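Lipoprotein (Colwellia psychrerythraea, PDB 3O0Y) is a putative lipoprotein of unknown function whose DUF885 family belongs to a peptidase clan, so a peptidase-like role is possible but unproven. Local coordinates at residues F220-R225 / L242-I247. Coordinates in Å, arbitrary orientation, origin at the centre of the assembly. Residue numbers count along the deposited sequence, not the author numbering.
Sequences FVNVFR and LITQVI
Set two alpha-helical segments, F220-R225 and L242-I247, nearly antiparallel: their axes run at 163° and come within 9.6 Å, with V221 beside I247 (CA-CA 6.2 Å) and R225 beside I243 (CA-CA 6.6 Å). F224, the residue most covered, points toward the other helix as a t rotamer with chi2 near 90°. Methyl CG2 of V246, also t, sits squarely over the F224 ring face, 3.6 Å from the F224 ring centroid and 4° off the normal, a CH-pi contact. At the ring edge, F224 CE2 lies 3.8 Å from I243 CG1 and F224 CZ 3.8 Å from L242 CB. One turn back, V221 CG1 packs 3.8 Å from I247 CG1. The extended R225 flanks this apolar seam, with NE 4.0 Å from I243 CG2 and NH2 3.7 Å from I247 CD1, while its NH1 hydrogen-bonds E216 O. The result is an antiparallel helical hairpin, helix 219-228 turning back into the long helix 236-268; helix 161-172 packs against both, Y167 meeting the F224 ring and I168 touching V246.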
loop_
_atom_site.group_PDB
_atom_site.type_symbol
_atom_site.label_atom_id
_atom_site.label_comp_id
_atom_site.label_asym_id
_atom_site.label_seq_id
_atom_site.Cartn_x
_atom_site.Cartn_y
_atom_site.Cartn_z
ATOM N N PHE A 220 6.941 19.374 10.226
ATOM C CA PHE A 220 6.183 20.293 9.354
ATOM C C PHE A 220 6.996 21.573 9.084
ATOM O O PHE A 220 6.955 22.124 7.988
ATOM C CB PHE A 220 4.852 20.678 9.994
ATOM C CG PHE A 220 3.662 19.764 9.650
ATOM C CD1 PHE A 220 3.371 19.368 8.377
ATOM C CD2 PHE A 220 2.773 19.401 10.680
ATOM C CE1 PHE A 220 2.221 18.598 8.108
ATOM C CE2 PHE A 220 1.655 18.644 10.417
ATOM C CZ PHE A 220 1.383 18.246 9.130
ATOM N N VAL A 221 7.611 22.123 10.143
ATOM C CA VAL A 221 8.517 23.309 10.024
ATOM C C VAL A 221 9.827 22.993 9.299
ATOM O O VAL A 221 10.236 23.714 8.388
ATOM C CB VAL A 221 8.872 23.866 11.378
ATOM C CG1 VAL A 221 9.750 25.142 11.183
ATOM C CG2 VAL A 221 7.591 24.134 12.175
ATOM N N ASN A 222 10.525 21.943 9.715
ATOM C CA ASN A 222 11.818 21.633 9.116
ATOM C C ASN A 222 11.761 21.289 7.614
ATOM O O ASN A 222 12.633 21.691 6.829
ATOM C CB ASN A 222 12.517 20.541 9.950
ATOM C CG ASN A 222 12.994 21.032 11.341
ATOM O OD1 ASN A 222 13.126 20.235 12.281
ATOM N ND2 ASN A 222 13.291 22.288 11.448
ATOM N N VAL A 223 10.730 20.538 7.201
ATOM C CA VAL A 223 10.508 20.307 5.799
ATOM C C VAL A 223 10.241 21.600 5.080
ATOM O O VAL A 223 10.761 21.850 4.012
ATOM C CB VAL A 223 9.295 19.338 5.605
ATOM C CG1 VAL A 223 8.914 19.331 4.106
ATOM C CG2 VAL A 223 9.705 17.926 6.202
ATOM N N PHE A 224 9.375 22.423 5.633
ATOM C CA PHE A 224 9.099 23.677 5.013
ATOM C C PHE A 224 10.393 24.523 4.889
ATOM O O PHE A 224 10.661 25.119 3.822
ATOM C CB PHE A 224 8.057 24.440 5.796
ATOM C CG PHE A 224 7.621 25.683 5.114
ATOM C CD1 PHE A 224 6.620 25.670 4.196
ATOM C CD2 PHE A 224 8.248 26.889 5.389
ATOM C CE1 PHE A 224 6.201 26.867 3.570
ATOM C CE2 PHE A 224 7.867 28.074 4.771
ATOM C CZ PHE A 224 6.862 28.072 3.859
ATOM N N ARG A 225 11.234 24.518 5.931
ATOM C CA ARG A 225 12.467 25.309 5.841
ATOM C C ARG A 225 13.352 24.813 4.702
ATOM O O ARG A 225 13.972 25.600 4.018
ATOM C CB ARG A 225 13.278 25.239 7.137
ATOM C CG ARG A 225 12.742 25.933 8.317
ATOM C CD ARG A 225 13.660 25.694 9.593
ATOM N NE ARG A 225 13.364 26.663 10.630
ATOM C CZ ARG A 225 12.874 26.370 11.830
ATOM N NH1 ARG A 225 12.691 25.085 12.228
ATOM N NH2 ARG A 225 12.637 27.367 12.671
ATOM N N LEU A 242 7.321 33.517 6.082
ATOM C CA LEU A 242 6.502 32.284 5.848
ATOM C C LEU A 242 6.816 31.161 6.881
ATOM O O LEU A 242 5.904 30.520 7.397
ATOM C CB LEU A 242 6.682 31.825 4.414
ATOM C CG LEU A 242 6.078 32.715 3.319
ATOM C CD1 LEU A 242 6.717 32.450 1.946
ATOM C CD2 LEU A 242 4.606 32.540 3.223
ATOM N N ILE A 243 8.081 30.980 7.234
ATOM C CA ILE A 243 8.473 29.993 8.232
ATOM C C ILE A 243 7.813 30.319 9.568
ATOM O O ILE A 243 7.270 29.434 10.242
ATOM C CB ILE A 243 10.016 29.931 8.344
ATOM C CG1 ILE A 243 10.612 29.358 7.069
ATOM C CG2 ILE A 243 10.464 29.122 9.546
ATOM C CD1 ILE A 243 12.064 29.625 6.957
ATOM N N THR A 244 7.800 31.593 9.955
ATOM C CA THR A 244 7.096 32.008 11.162
ATOM C C THR A 244 5.622 31.678 11.143
ATOM O O THR A 244 5.047 31.268 12.177
ATOM C CB THR A 244 7.302 33.532 11.426
ATOM O OG1 THR A 244 8.710 33.752 11.495
ATOM C CG2 THR A 244 6.583 33.970 12.729
ATOM N N GLN A 245 5.003 31.879 9.987
ATOM C CA GLN A 245 3.596 31.548 9.791
ATOM C C GLN A 245 3.331 30.037 9.931
ATOM O O GLN A 245 2.344 29.622 10.564
ATOM C CB GLN A 245 3.114 32.042 8.439
ATOM C CG GLN A 245 2.922 33.549 8.384
ATOM C CD GLN A 245 2.512 33.989 7.002
ATOM O OE1 GLN A 245 1.426 33.637 6.527
ATOM N NE2 GLN A 245 3.364 34.791 6.357
ATOM N N VAL A 246 4.248 29.237 9.448
ATOM C CA VAL A 246 4.164 27.787 9.567
ATOM C C VAL A 246 4.303 27.388 11.008
ATOM O O VAL A 246 3.476 26.649 11.499
ATOM C CB VAL A 246 5.202 27.036 8.699
ATOM C CG1 VAL A 246 5.232 25.498 9.090
ATOM C CG2 VAL A 246 4.818 27.224 7.183
ATOM N N ILE A 247 5.286 27.959 11.706
ATOM C CA ILE A 247 5.459 27.683 13.130
ATOM C C ILE A 247 4.229 28.043 13.924
ATOM O O ILE A 247 3.859 27.305 14.838
ATOM C CB ILE A 247 6.689 28.441 13.729
ATOM C CG1 ILE A 247 7.974 27.899 13.098
ATOM C CG2 ILE A 247 6.645 28.336 15.284
ATOM C CD1 ILE A 247 9.247 28.803 13.310
#